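Local coordinates for uncharacterized protein (Thermus thermophilus HB8, PDB 6SCE), which is a CRISPR defence DNA nuclease of Type III systems that carries a CARF domain and is activated by cyclic oligoadenylate, at residues A[295-300]-A[388-393]; A[319-324]-A[384-389]; A[291-296]-A[362-367]; A[306-311]-A[376-381]. All coordinates share one frame; numbering follows the deposited sequence. Where two conformers were deposited one is given.

Interaction 1 (A[295-300]-A[388-393]). With nucleotides of chain B.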
# COMPACT_ATOMS: atom_id res chain seq x y z
N LEU A 295 -12.89 -1.62 -15.96
CA LEU A 295 -13.42 -2.27 -14.77
C LEU A 295 -12.28 -2.47 -13.78
O LEU A 295 -11.22 -2.95 -14.15
CB LEU A 295 -14.00 -3.63 -15.12
CG LEU A 295 -14.81 -3.76 -16.39
CD1 LEU A 295 -15.30 -5.19 -16.52
CD2 LEU A 295 -15.94 -2.78 -16.40
N ALA A 296 -12.51 -2.08 -12.53
CA ALA A 296 -11.48 -2.19 -11.51
C ALA A 296 -12.08 -2.28 -10.12
O ALA A 296 -13.20 -1.78 -9.87
CB ALA A 296 -10.54 -0.99 -11.58
N LEU A 297 -11.32 -2.91 -9.21
CA LEU A 297 -11.59 -2.85 -7.79
C LEU A 297 -10.89 -1.60 -7.25
O LEU A 297 -10.05 -1.02 -7.96
CB LEU A 297 -11.12 -4.16 -7.14
CG LEU A 297 -11.87 -5.21 -7.98
CD1 LEU A 297 -11.04 -6.28 -8.65
CD2 LEU A 297 -13.13 -5.72 -7.31
N VAL A 298 -11.25 -1.16 -6.04
CA VAL A 298 -10.56 -0.06 -5.39
C VAL A 298 -10.01 -0.59 -4.08
O VAL A 298 -10.71 -1.24 -3.30
CB VAL A 298 -11.47 1.17 -5.16
CG1 VAL A 298 -10.71 2.25 -4.40
CG2 VAL A 298 -11.92 1.72 -6.50
N SER A 299 -8.73 -0.34 -3.85
CA SER A 299 -8.08 -0.77 -2.62
C SER A 299 -6.90 0.15 -2.28
O SER A 299 -6.89 1.31 -2.69
CB SER A 299 -7.74 -2.25 -2.69
OG SER A 299 -6.84 -2.56 -3.74
N GLU A 300 -5.94 -0.31 -1.49
CA GLU A 300 -4.99 0.58 -0.87
C GLU A 300 -4.06 1.27 -1.89
O GLU A 300 -3.75 2.45 -1.75
CB GLU A 300 -4.18 -0.16 0.21
CG GLU A 300 -3.05 0.66 0.83
CD GLU A 300 -3.52 1.90 1.59
OE1 GLU A 300 -4.65 1.86 2.12
OE2 GLU A 300 -2.74 2.91 1.67
N LEU A 388 -10.21 -12.21 -8.54
CA LEU A 388 -10.67 -13.41 -9.23
C LEU A 388 -12.13 -13.28 -9.68
O LEU A 388 -12.49 -13.75 -10.76
CB LEU A 388 -10.49 -14.64 -8.38
CG LEU A 388 -9.04 -15.08 -8.18
CD1 LEU A 388 -8.96 -16.33 -7.33
CD2 LEU A 388 -8.37 -15.31 -9.51
N GLY A 389 -12.96 -12.63 -8.88
CA GLY A 389 -14.34 -12.35 -9.26
C GLY A 389 -14.45 -11.54 -10.51
O GLY A 389 -15.29 -11.80 -11.40
N LEU A 390 -13.57 -10.55 -10.60
CA LEU A 390 -13.54 -9.73 -11.78
C LEU A 390 -13.08 -10.56 -12.96
O LEU A 390 -13.66 -10.48 -14.02
CB LEU A 390 -12.64 -8.50 -11.58
CG LEU A 390 -12.24 -7.70 -12.83
CD1 LEU A 390 -13.43 -7.30 -13.66
CD2 LEU A 390 -11.55 -6.43 -12.38
N TYR A 391 -12.03 -11.35 -12.79
CA TYR A 391 -11.55 -12.18 -13.88
C TYR A 391 -12.65 -13.14 -14.37
O TYR A 391 -12.80 -13.34 -15.57
CB TYR A 391 -10.33 -13.00 -13.43
CG TYR A 391 -10.00 -14.10 -14.38
CD1 TYR A 391 -9.43 -13.83 -15.61
CD2 TYR A 391 -10.21 -15.43 -14.04
CE1 TYR A 391 -9.12 -14.86 -16.51
CE2 TYR A 391 -9.91 -16.46 -14.92
CZ TYR A 391 -9.36 -16.17 -16.15
OH TYR A 391 -9.04 -17.22 -17.00
N LEU A 392 -13.44 -13.67 -13.45
CA LEU A 392 -14.48 -14.65 -13.81
C LEU A 392 -15.68 -14.01 -14.51
O LEU A 392 -16.47 -14.72 -15.16
CB LEU A 392 -14.93 -15.43 -12.56
CG LEU A 392 -13.87 -16.41 -12.04
CD1 LEU A 392 -14.21 -16.93 -10.67
CD2 LEU A 392 -13.65 -17.58 -12.99
N ALA A 393 -15.80 -12.70 -14.40
CA ALA A 393 -16.80 -11.93 -15.15
C ALA A 393 -16.41 -11.75 -16.60
O ALA A 393 -17.26 -11.41 -17.42
CB ALA A 393 -16.99 -10.57 -14.53
P A B 3 -4.56 -10.57 -1.11
OP1 A B 3 -5.71 -11.55 -1.28
OP2 A B 3 -3.40 -10.86 -2.01
O5' A B 3 -5.10 -9.10 -1.33
C5' A B 3 -4.37 -7.92 -0.97
C4' A B 3 -5.17 -6.73 -1.46
O4' A B 3 -6.44 -6.67 -0.75
C3' A B 3 -4.51 -5.37 -1.28
O3' A B 3 -4.59 -4.71 -2.52
C2' A B 3 -5.38 -4.71 -0.20
O2' A B 3 -5.40 -3.30 -0.27
C1' A B 3 -6.74 -5.32 -0.51
N9 A B 3 -7.66 -5.28 0.60
C8 A B 3 -7.41 -5.67 1.89
N7 A B 3 -8.47 -5.54 2.66
C5 A B 3 -9.47 -5.08 1.82
C6 A B 3 -10.82 -4.77 2.05
N6 A B 3 -11.42 -4.93 3.23
N1 A B 3 -11.54 -4.36 0.98
C2 A B 3 -10.94 -4.24 -0.21
N3 A B 3 -9.67 -4.50 -0.54
C4 A B 3 -8.98 -4.92 0.54
P A B 4 -3.48 -3.66 -3.03
OP1 A B 4 -2.36 -3.60 -2.05
OP2 A B 4 -4.14 -2.38 -3.47
O5' A B 4 -2.99 -4.49 -4.30
C5' A B 4 -2.13 -3.84 -5.24
C4' A B 4 -1.29 -4.89 -5.92
O4' A B 4 -0.65 -4.31 -7.09
C3' A B 4 -0.17 -5.43 -5.04
O3' A B 4 0.15 -6.80 -5.26
C2' A B 4 1.01 -4.56 -5.50
O2' A B 4 2.26 -5.12 -5.16
C1' A B 4 0.74 -4.54 -6.99
N9 A B 4 1.47 -3.52 -7.73
C8 A B 4 2.21 -3.76 -8.86
N7 A B 4 2.82 -2.69 -9.31
C5 A B 4 2.49 -1.69 -8.40
C6 A B 4 2.83 -0.32 -8.32
N6 A B 4 3.65 0.30 -9.18
N1 A B 4 2.34 0.38 -7.27
C2 A B 4 1.55 -0.25 -6.39
N3 A B 4 1.14 -1.52 -6.38
C4 A B 4 1.65 -2.20 -7.42
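Leu390 reaches from helix 384-393 onto Leu295 and Leu297 of strand 293-297, in the Rossmann-like, CARF-type layer where helices pack on a central, largely parallel sheet. Strand 295-297 and helix 388-393 run nearly antiparallel, at 163°, with axes 9.4 Å apart, as expected when a helix leads the chain back across a parallel sheet. Leu390 has by far the largest share of the interface and works as a fork. With CG anti to the backbone N (chi1 166°), its two methyl groups spread over different parts of the strand. CD1 goes to Leu295, meeting its CB at 4.0 Å while the two leucine side chains cross obliquely. CD2 turns the other way, 3.9 Å from the backbone Leu295 O, and it also meets Leu297 CD1 at 3.8 Å in the conformer given; Leu297 was deposited in two, so this touch is less certain. Ala296, between the two leucines, turns its CB to the other side of the sheet, the usual alternation of a strand. Leu361 of helix 354-370 and Leu379 of the loop after strand 375-378 also pack on Leu390; the contact is buried, and its side-chain contacts are all aliphatic. Past the strand the chain changes role and meets the bound nucleotides of chain B. Glu300 N donates to O2' of A3 at 3.3 Å. Ser299 OG, set between its own backbone N and carbonyl carbon (chi1 61°), donates to OP2 of A4 at 2.7 Å, and Gly382 N also bonds to that hydroxyl oxygen.

Interaction 2 (A[319-324]-A[384-389]). With nucleotides of chain B.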
# COMPACT_ATOMS: atom_id res chain seq x y z
N LEU A 319 -16.34 0.77 -10.82
CA LEU A 319 -15.51 0.66 -9.64
C LEU A 319 -16.25 -0.08 -8.54
O LEU A 319 -17.34 0.34 -8.15
CB LEU A 319 -15.08 2.04 -9.13
CG LEU A 319 -14.30 2.93 -10.08
CD1 LEU A 319 -14.08 4.32 -9.52
CD2 LEU A 319 -12.96 2.25 -10.41
N LEU A 320 -15.69 -1.19 -8.06
CA LEU A 320 -16.28 -1.97 -6.98
C LEU A 320 -15.36 -2.05 -5.81
O LEU A 320 -14.17 -2.28 -5.97
CB LEU A 320 -16.60 -3.39 -7.45
CG LEU A 320 -17.60 -3.56 -8.59
CD1 LEU A 320 -17.81 -5.04 -8.94
CD2 LEU A 320 -18.92 -2.92 -8.24
N THR A 321 -15.89 -1.88 -4.60
CA THR A 321 -15.11 -2.16 -3.41
C THR A 321 -16.02 -2.42 -2.20
O THR A 321 -17.23 -2.56 -2.34
CB THR A 321 -14.04 -1.09 -3.13
OG1 THR A 321 -13.08 -1.62 -2.20
CG2 THR A 321 -14.64 0.20 -2.62
N THR A 322 -15.40 -2.53 -1.05
CA THR A 322 -16.05 -2.88 0.18
C THR A 322 -16.40 -1.60 0.93
O THR A 322 -15.81 -0.51 0.73
CB THR A 322 -15.14 -3.73 1.07
OG1 THR A 322 -13.89 -3.06 1.22
CG2 THR A 322 -14.91 -5.08 0.45
N PRO A 323 -17.36 -1.71 1.84
CA PRO A 323 -17.76 -0.51 2.57
C PRO A 323 -16.64 0.10 3.36
O PRO A 323 -16.57 1.32 3.46
CB PRO A 323 -18.92 -0.99 3.47
CG PRO A 323 -18.98 -2.45 3.35
CD PRO A 323 -18.12 -2.90 2.21
N GLU A 324 -15.72 -0.70 3.90
CA GLU A 324 -14.56 -0.13 4.60
C GLU A 324 -13.57 0.67 3.69
O GLU A 324 -12.71 1.38 4.20
CB GLU A 324 -13.82 -1.20 5.42
CG GLU A 324 -13.29 -2.41 4.65
CD GLU A 324 -14.25 -3.59 4.63
OE1 GLU A 324 -13.88 -4.75 4.96
OE2 GLU A 324 -15.41 -3.38 4.27
N THR A 384 -7.65 -11.04 -3.30
CA THR A 384 -7.59 -12.05 -4.35
C THR A 384 -8.98 -12.55 -4.74
O THR A 384 -9.28 -12.72 -5.92
CB THR A 384 -6.65 -13.22 -3.98
OG1 THR A 384 -5.37 -12.68 -3.63
CG2 THR A 384 -6.48 -14.15 -5.11
N ALA A 385 -9.86 -12.70 -3.74
CA ALA A 385 -11.25 -13.03 -3.99
C ALA A 385 -11.90 -12.06 -4.93
O ALA A 385 -12.55 -12.50 -5.89
CB ALA A 385 -12.03 -13.13 -2.68
N MSE A 386 -11.71 -10.76 -4.70
CA MSE A 386 -12.36 -9.74 -5.51
C MSE A 386 -11.83 -9.70 -6.92
O MSE A 386 -12.57 -9.61 -7.89
CB MSE A 386 -12.24 -8.40 -4.83
CG MSE A 386 -12.99 -8.29 -3.49
SE MSE A 386 -12.43 -6.81 -2.39
CE MSE A 386 -12.79 -5.32 -3.57
N ALA A 387 -10.51 -9.79 -7.04
CA ALA A 387 -9.86 -9.80 -8.34
C ALA A 387 -10.18 -11.04 -9.17
O ALA A 387 -10.38 -10.94 -10.39
CB ALA A 387 -8.37 -9.64 -8.16
N LEU A 388 -10.21 -12.21 -8.54
CA LEU A 388 -10.67 -13.41 -9.23
C LEU A 388 -12.13 -13.28 -9.68
O LEU A 388 -12.49 -13.75 -10.76
CB LEU A 388 -10.49 -14.64 -8.38
CG LEU A 388 -9.04 -15.08 -8.18
CD1 LEU A 388 -8.96 -16.33 -7.33
CD2 LEU A 388 -8.37 -15.31 -9.51
N GLY A 389 -12.96 -12.63 -8.88
CA GLY A 389 -14.34 -12.35 -9.26
C GLY A 389 -14.45 -11.54 -10.51
O GLY A 389 -15.29 -11.80 -11.40
P A B 3 -4.56 -10.57 -1.11
OP1 A B 3 -5.71 -11.55 -1.28
OP2 A B 3 -3.40 -10.86 -2.01
O5' A B 3 -5.10 -9.10 -1.33
C5' A B 3 -4.37 -7.92 -0.97
C4' A B 3 -5.17 -6.73 -1.46
O4' A B 3 -6.44 -6.67 -0.75
C3' A B 3 -4.51 -5.37 -1.28
O3' A B 3 -4.59 -4.71 -2.52
C2' A B 3 -5.38 -4.71 -0.20
O2' A B 3 -5.40 -3.30 -0.27
C1' A B 3 -6.74 -5.32 -0.51
N9 A B 3 -7.66 -5.28 0.60
C8 A B 3 -7.41 -5.67 1.89
N7 A B 3 -8.47 -5.54 2.66
C5 A B 3 -9.47 -5.08 1.82
C6 A B 3 -10.82 -4.77 2.05
N6 A B 3 -11.42 -4.93 3.23
N1 A B 3 -11.54 -4.36 0.98
C2 A B 3 -10.94 -4.24 -0.21
N3 A B 3 -9.67 -4.50 -0.54
C4 A B 3 -8.98 -4.92 0.54
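Leu320, on strand 316-321, presents its carbonyl O 4.1 Å from CE of Met386, a residue present as selenomethionine on helix 384-393; the side chain of Leu320 packs on helix 354-370. At Thr321 the same methyl comes closer, with CE 3.9 Å from Thr321 CA, and the threonine and Met386 side chains pass at a slant. The hydroxyl of Thr321 is bonded to Val298 O of the neighbouring segment 295-300, which leaves Met386 only van der Waals contact with it. Thr322 lies beyond the strand end: its CG2 is 4.1 Å from Met386 SE, and its OG1 donates to N1 of A3 of chain B at 2.7 Å. Glu324, in the short 3-10 turn that follows, accepts from N6 of A3 at its OE1, 3.0 Å away, and the same oxygen pairs with Arg114. Met386 brings SE to within 3.7 Å of C2 of A3, its chain bent only at the last torsion (chi3 59°), which turns CE to the strand. At the helix start, Thr384 grips OP1 of A3 through both N and OG1, the latter at 2.6 Å. The strand end thus reads N1 and N6, an acceptor and donor pair that suits adenine, while the helix N-terminus, whose dipole would probably favour an anion, holds the phosphate.

Interaction 3 (A[291-296]-A[362-367])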
# COMPACT_ATOMS: atom_id res chain seq x y z
N GLY A 291 -17.62 3.23 -25.13
CA GLY A 291 -16.31 2.66 -24.86
C GLY A 291 -15.20 3.67 -25.06
O GLY A 291 -15.45 4.74 -25.62
N PRO A 292 -13.98 3.35 -24.64
CA PRO A 292 -13.65 2.12 -23.89
C PRO A 292 -14.16 2.12 -22.44
O PRO A 292 -14.48 3.18 -21.87
CB PRO A 292 -12.11 2.13 -23.86
CG PRO A 292 -11.68 3.14 -24.86
CD PRO A 292 -12.78 4.14 -24.95
N LEU A 293 -14.24 0.93 -21.87
CA LEU A 293 -14.60 0.71 -20.49
C LEU A 293 -13.39 0.28 -19.70
O LEU A 293 -12.54 -0.45 -20.21
CB LEU A 293 -15.56 -0.46 -20.37
CG LEU A 293 -17.05 -0.26 -20.46
CD1 LEU A 293 -17.41 0.46 -21.72
CD2 LEU A 293 -17.72 -1.61 -20.39
N LEU A 294 -13.35 0.70 -18.44
CA LEU A 294 -12.39 0.18 -17.46
C LEU A 294 -13.16 -0.37 -16.29
O LEU A 294 -14.00 0.32 -15.71
CB LEU A 294 -11.45 1.27 -16.99
CG LEU A 294 -10.46 0.91 -15.86
CD1 LEU A 294 -9.60 -0.28 -16.27
CD2 LEU A 294 -9.60 2.11 -15.51
N LEU A 295 -12.89 -1.62 -15.96
CA LEU A 295 -13.42 -2.27 -14.77
C LEU A 295 -12.28 -2.47 -13.78
O LEU A 295 -11.22 -2.95 -14.15
CB LEU A 295 -14.00 -3.63 -15.12
CG LEU A 295 -14.81 -3.76 -16.39
CD1 LEU A 295 -15.30 -5.19 -16.52
CD2 LEU A 295 -15.94 -2.78 -16.40
N ALA A 296 -12.51 -2.08 -12.53
CA ALA A 296 -11.48 -2.19 -11.51
C ALA A 296 -12.08 -2.28 -10.12
O ALA A 296 -13.20 -1.78 -9.87
CB ALA A 296 -10.54 -0.99 -11.58
N ALA A 362 -20.50 -9.34 -14.94
CA ALA A 362 -20.74 -10.19 -16.10
C ALA A 362 -21.64 -9.51 -17.15
O ALA A 362 -21.28 -9.45 -18.34
CB ALA A 362 -21.28 -11.55 -15.69
N PRO A 363 -22.77 -8.95 -16.72
CA PRO A 363 -23.66 -8.31 -17.70
C PRO A 363 -23.07 -7.08 -18.38
O PRO A 363 -23.40 -6.78 -19.54
CB PRO A 363 -24.89 -7.91 -16.86
CG PRO A 363 -24.80 -8.72 -15.61
CD PRO A 363 -23.33 -8.91 -15.36
N VAL A 364 -22.20 -6.37 -17.66
CA VAL A 364 -21.56 -5.18 -18.20
C VAL A 364 -20.58 -5.62 -19.28
O VAL A 364 -20.55 -5.08 -20.39
CB VAL A 364 -20.84 -4.39 -17.06
CG1 VAL A 364 -19.95 -3.30 -17.61
CG2 VAL A 364 -21.85 -3.86 -16.07
N VAL A 365 -19.78 -6.64 -18.98
CA VAL A 365 -18.86 -7.20 -19.95
C VAL A 365 -19.61 -7.68 -21.20
O VAL A 365 -19.22 -7.36 -22.33
CB VAL A 365 -18.08 -8.37 -19.33
CG1 VAL A 365 -17.26 -9.12 -20.36
CG2 VAL A 365 -17.18 -7.85 -18.22
N GLU A 366 -20.67 -8.44 -20.99
CA GLU A 366 -21.38 -9.05 -22.11
C GLU A 366 -22.01 -7.98 -23.01
O GLU A 366 -21.87 -8.06 -24.22
CB GLU A 366 -22.40 -10.09 -21.62
CG GLU A 366 -21.71 -11.41 -21.30
CD GLU A 366 -22.52 -12.37 -20.43
OE1 GLU A 366 -23.75 -12.20 -20.32
OE2 GLU A 366 -21.90 -13.30 -19.87
N GLU A 367 -22.63 -6.98 -22.40
CA GLU A 367 -23.16 -5.85 -23.16
C GLU A 367 -22.06 -5.09 -23.88
O GLU A 367 -22.20 -4.76 -25.06
CB GLU A 367 -23.99 -4.94 -22.25
CG GLU A 367 -24.57 -3.70 -22.92
CD GLU A 367 -25.67 -4.00 -23.93
OE1 GLU A 367 -26.11 -5.15 -24.05
OE2 GLU A 367 -26.08 -3.05 -24.62
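Val364 and Val365, adjacent on helix 354-370, turn their methyl groups to two leucines at alternate positions, on one side of strand 293-297. Val364 holds CG1 anti to its backbone N (chi1 169°), a setting that sends this methyl to the strand, where it meets both leucines by their CD2 branches. Leu293 CD2 approaches it at 3.9 Å, the two side chains lying askew, and Leu295 CD2 comes up at 4.2 Å. CG1 of Val364 is therefore shared between residues two apart in the strand. Val365 uses its other branch: CG2 touches CD1 of Leu295 at 3.7 Å, the tightest approach here, with the two side chains about perpendicular. The fork of Leu295 is thus split, one methyl to each valine. Tyr318 of the next strand, 316-321, also packs on Leu293, Leu295 and Val364. Leu294, between the leucines, turns to the opposite side of the sheet and packs on Ala308 of helix 303-312. Strand 293-296 and helix 362-367 run close to antiparallel, at 159°, with 10.8 Å between their axes. All the contacts are aliphatic, and the nearest atom is about 10 Å from the bound nucleic acid. Such branched aliphatic side chains between a central parallel strand and the helix of a beta-alpha-beta crossover, here the connection from strand 342-347 to strand 375-378, are typical of a Rossmann-like domain.

Interaction 4 (A[306-311]-A[376-381]). With nucleotides of chain B.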
# COMPACT_ATOMS: atom_id res chain seq x y z
N TYR A 306 -4.38 4.15 -11.50
CA TYR A 306 -3.94 5.27 -12.32
C TYR A 306 -3.29 4.78 -13.63
O TYR A 306 -3.54 5.33 -14.69
CB TYR A 306 -2.97 6.12 -11.54
CG TYR A 306 -2.63 7.42 -12.22
CD1 TYR A 306 -3.62 8.29 -12.61
CD2 TYR A 306 -1.32 7.78 -12.44
CE1 TYR A 306 -3.33 9.49 -13.23
CE2 TYR A 306 -1.01 8.99 -13.05
CZ TYR A 306 -2.02 9.84 -13.44
OH TYR A 306 -1.75 11.04 -14.05
N ALA A 307 -2.45 3.75 -13.54
CA ALA A 307 -1.87 3.15 -14.73
C ALA A 307 -2.94 2.67 -15.66
O ALA A 307 -2.86 2.87 -16.87
CB ALA A 307 -0.93 2.01 -14.36
N ALA A 308 -3.96 2.02 -15.10
CA ALA A 308 -5.06 1.52 -15.90
C ALA A 308 -5.80 2.64 -16.63
O ALA A 308 -6.22 2.48 -17.79
CB ALA A 308 -6.02 0.72 -15.05
N TYR A 309 -5.99 3.76 -15.94
CA TYR A 309 -6.57 4.95 -16.55
C TYR A 309 -5.69 5.46 -17.73
O TYR A 309 -6.20 5.75 -18.80
CB TYR A 309 -6.74 6.04 -15.49
CG TYR A 309 -6.95 7.40 -16.09
CD1 TYR A 309 -8.14 7.70 -16.71
CD2 TYR A 309 -5.93 8.34 -16.09
CE1 TYR A 309 -8.33 8.94 -17.30
CE2 TYR A 309 -6.12 9.59 -16.67
CZ TYR A 309 -7.32 9.87 -17.28
OH TYR A 309 -7.54 11.09 -17.86
N LEU A 310 -4.38 5.54 -17.52
CA LEU A 310 -3.48 6.04 -18.57
C LEU A 310 -3.50 5.10 -19.78
O LEU A 310 -3.55 5.56 -20.93
CB LEU A 310 -2.06 6.20 -18.06
CG LEU A 310 -1.85 7.24 -16.97
CD1 LEU A 310 -0.40 7.24 -16.55
CD2 LEU A 310 -2.30 8.61 -17.44
N HIS A 311 -3.52 3.80 -19.52
CA HIS A 311 -3.54 2.80 -20.60
C HIS A 311 -4.87 2.76 -21.35
O HIS A 311 -4.90 2.80 -22.60
CB HIS A 311 -3.19 1.44 -20.01
CG HIS A 311 -3.38 0.29 -20.95
ND1 HIS A 311 -2.54 0.07 -22.03
CD2 HIS A 311 -4.30 -0.70 -20.97
CE1 HIS A 311 -2.93 -1.03 -22.65
NE2 HIS A 311 -4.00 -1.51 -22.04
N HIS A 376 -11.54 -3.07 -20.71
CA HIS A 376 -10.28 -3.23 -19.97
C HIS A 376 -10.60 -3.67 -18.54
O HIS A 376 -11.54 -3.19 -17.91
CB HIS A 376 -9.50 -1.92 -19.93
CG HIS A 376 -9.08 -1.43 -21.28
ND1 HIS A 376 -7.83 -1.65 -21.79
CD2 HIS A 376 -9.76 -0.73 -22.22
CE1 HIS A 376 -7.74 -1.10 -23.00
NE2 HIS A 376 -8.90 -0.53 -23.28
N ALA A 377 -9.83 -4.61 -18.02
CA ALA A 377 -10.04 -5.08 -16.68
C ALA A 377 -8.71 -5.06 -15.97
O ALA A 377 -7.76 -5.74 -16.36
CB ALA A 377 -10.64 -6.48 -16.67
N ASN A 378 -8.63 -4.26 -14.92
CA ASN A 378 -7.44 -4.22 -14.12
C ASN A 378 -7.55 -5.25 -12.99
O ASN A 378 -8.54 -5.28 -12.26
CB ASN A 378 -7.25 -2.83 -13.52
CG ASN A 378 -6.07 -2.78 -12.59
OD1 ASN A 378 -6.19 -3.09 -11.38
ND2 ASN A 378 -4.91 -2.50 -13.15
N LEU A 379 -6.52 -6.06 -12.82
CA LEU A 379 -6.52 -7.13 -11.83
C LEU A 379 -5.59 -6.90 -10.63
O LEU A 379 -5.31 -7.82 -9.87
CB LEU A 379 -6.20 -8.46 -12.53
CG LEU A 379 -7.22 -8.88 -13.60
CD1 LEU A 379 -6.80 -10.14 -14.31
CD2 LEU A 379 -8.60 -9.10 -12.99
N ASN A 380 -5.14 -5.66 -10.44
CA ASN A 380 -4.26 -5.32 -9.35
C ASN A 380 -4.91 -5.14 -8.01
O ASN A 380 -4.24 -5.37 -7.00
CB ASN A 380 -3.53 -4.01 -9.59
CG ASN A 380 -2.40 -4.16 -10.59
OD1 ASN A 380 -2.64 -4.01 -11.77
ND2 ASN A 380 -1.22 -4.48 -10.13
N SER A 381 -6.16 -4.72 -7.99
CA SER A 381 -6.77 -4.20 -6.77
C SER A 381 -7.82 -5.14 -6.18
O SER A 381 -8.29 -6.09 -6.80
CB SER A 381 -7.36 -2.81 -7.03
OG SER A 381 -6.41 -1.96 -7.67
P A B 4 -3.48 -3.66 -3.03
OP1 A B 4 -2.36 -3.60 -2.05
OP2 A B 4 -4.14 -2.38 -3.47
O5' A B 4 -2.99 -4.49 -4.30
C5' A B 4 -2.13 -3.84 -5.24
C4' A B 4 -1.29 -4.89 -5.92
O4' A B 4 -0.65 -4.31 -7.09
C3' A B 4 -0.17 -5.43 -5.04
O3' A B 4 0.15 -6.80 -5.26
C2' A B 4 1.01 -4.56 -5.50
O2' A B 4 2.26 -5.12 -5.16
C1' A B 4 0.74 -4.54 -6.99
N9 A B 4 1.47 -3.52 -7.73
C8 A B 4 2.21 -3.76 -8.86
N7 A B 4 2.82 -2.69 -9.31
C5 A B 4 2.49 -1.69 -8.40
C6 A B 4 2.83 -0.32 -8.32
N6 A B 4 3.65 0.30 -9.18
N1 A B 4 2.34 0.38 -7.27
C2 A B 4 1.55 -0.25 -6.39
N3 A B 4 1.14 -1.52 -6.38
C4 A B 4 1.65 -2.20 -7.42
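His311 of helix 303-312 and His376 of strand 375-378 meet ring to ring, with CD2 of His311 3.7 Å from ND1 of His376. The ring planes stand at 88° and the centroids are 5.3 Å apart. A chi1 of 171° carries the His311 ring away from its own backbone N and across to the strand. One helical turn back, Ala308 sets its CB against Asn378, 3.9 Å from ND2 and 4.1 Å from CB of that residue; the small methyl allows helix and strand to lie close, and Ala308 and Asn378 have the nearest CA atoms of the contact, at 6.5 Å. Behind this first shell, the Asn378 amide is held by bonds at both ends. Its OD1 accepts from Asn380 N at 2.9 Å, an Asx turn in which the donor sits above the carbonyl plane, while its ND2 donates to Asn380 OD1 at 3.1 Å. Leu403 N bonds to that same OD1 of Asn380. Held in this way, the Asn380 amide directs ND2 to the ribose of A4 of chain B, donating to O4' at 3.1 Å in a fairly straight bond of 165°. The geometry is consistent with Asn378 acting as a second-shell residue that helps to set the nucleotide contact. Around the pair, Leu294 of strand 293-297 and His401 of strand 399-404 both pack on Ala308, so helix 303-312 lies over strand 375-378 and its two neighbours, while helix 425-432 packs on Tyr306.

How the interactions relate
All four contacts lie in one Rossmann-like domain. Interactions 1 and 2 share helix 384-393 and reach neighbouring strands, with centres 5 Å apart. Interaction 3 joins the same strand as interaction 1 to helix 354-370, on the same face of the sheet, whereas interaction 4 lies on the opposite face, under helix 303-312. Interactions 1, 2 and 3 are buried; 1 and 3 pack aliphatic side chains, while 2 rests on the selenomethionine beside the adenine. Interaction 4, partly exposed at His311, sets two imidazoles against each other and an alanine methyl against an amide. Nucleotide binding clusters at the C-terminal ends of the strands, in interactions 1, 2 and 4; interaction 3, farther down, remains apolar.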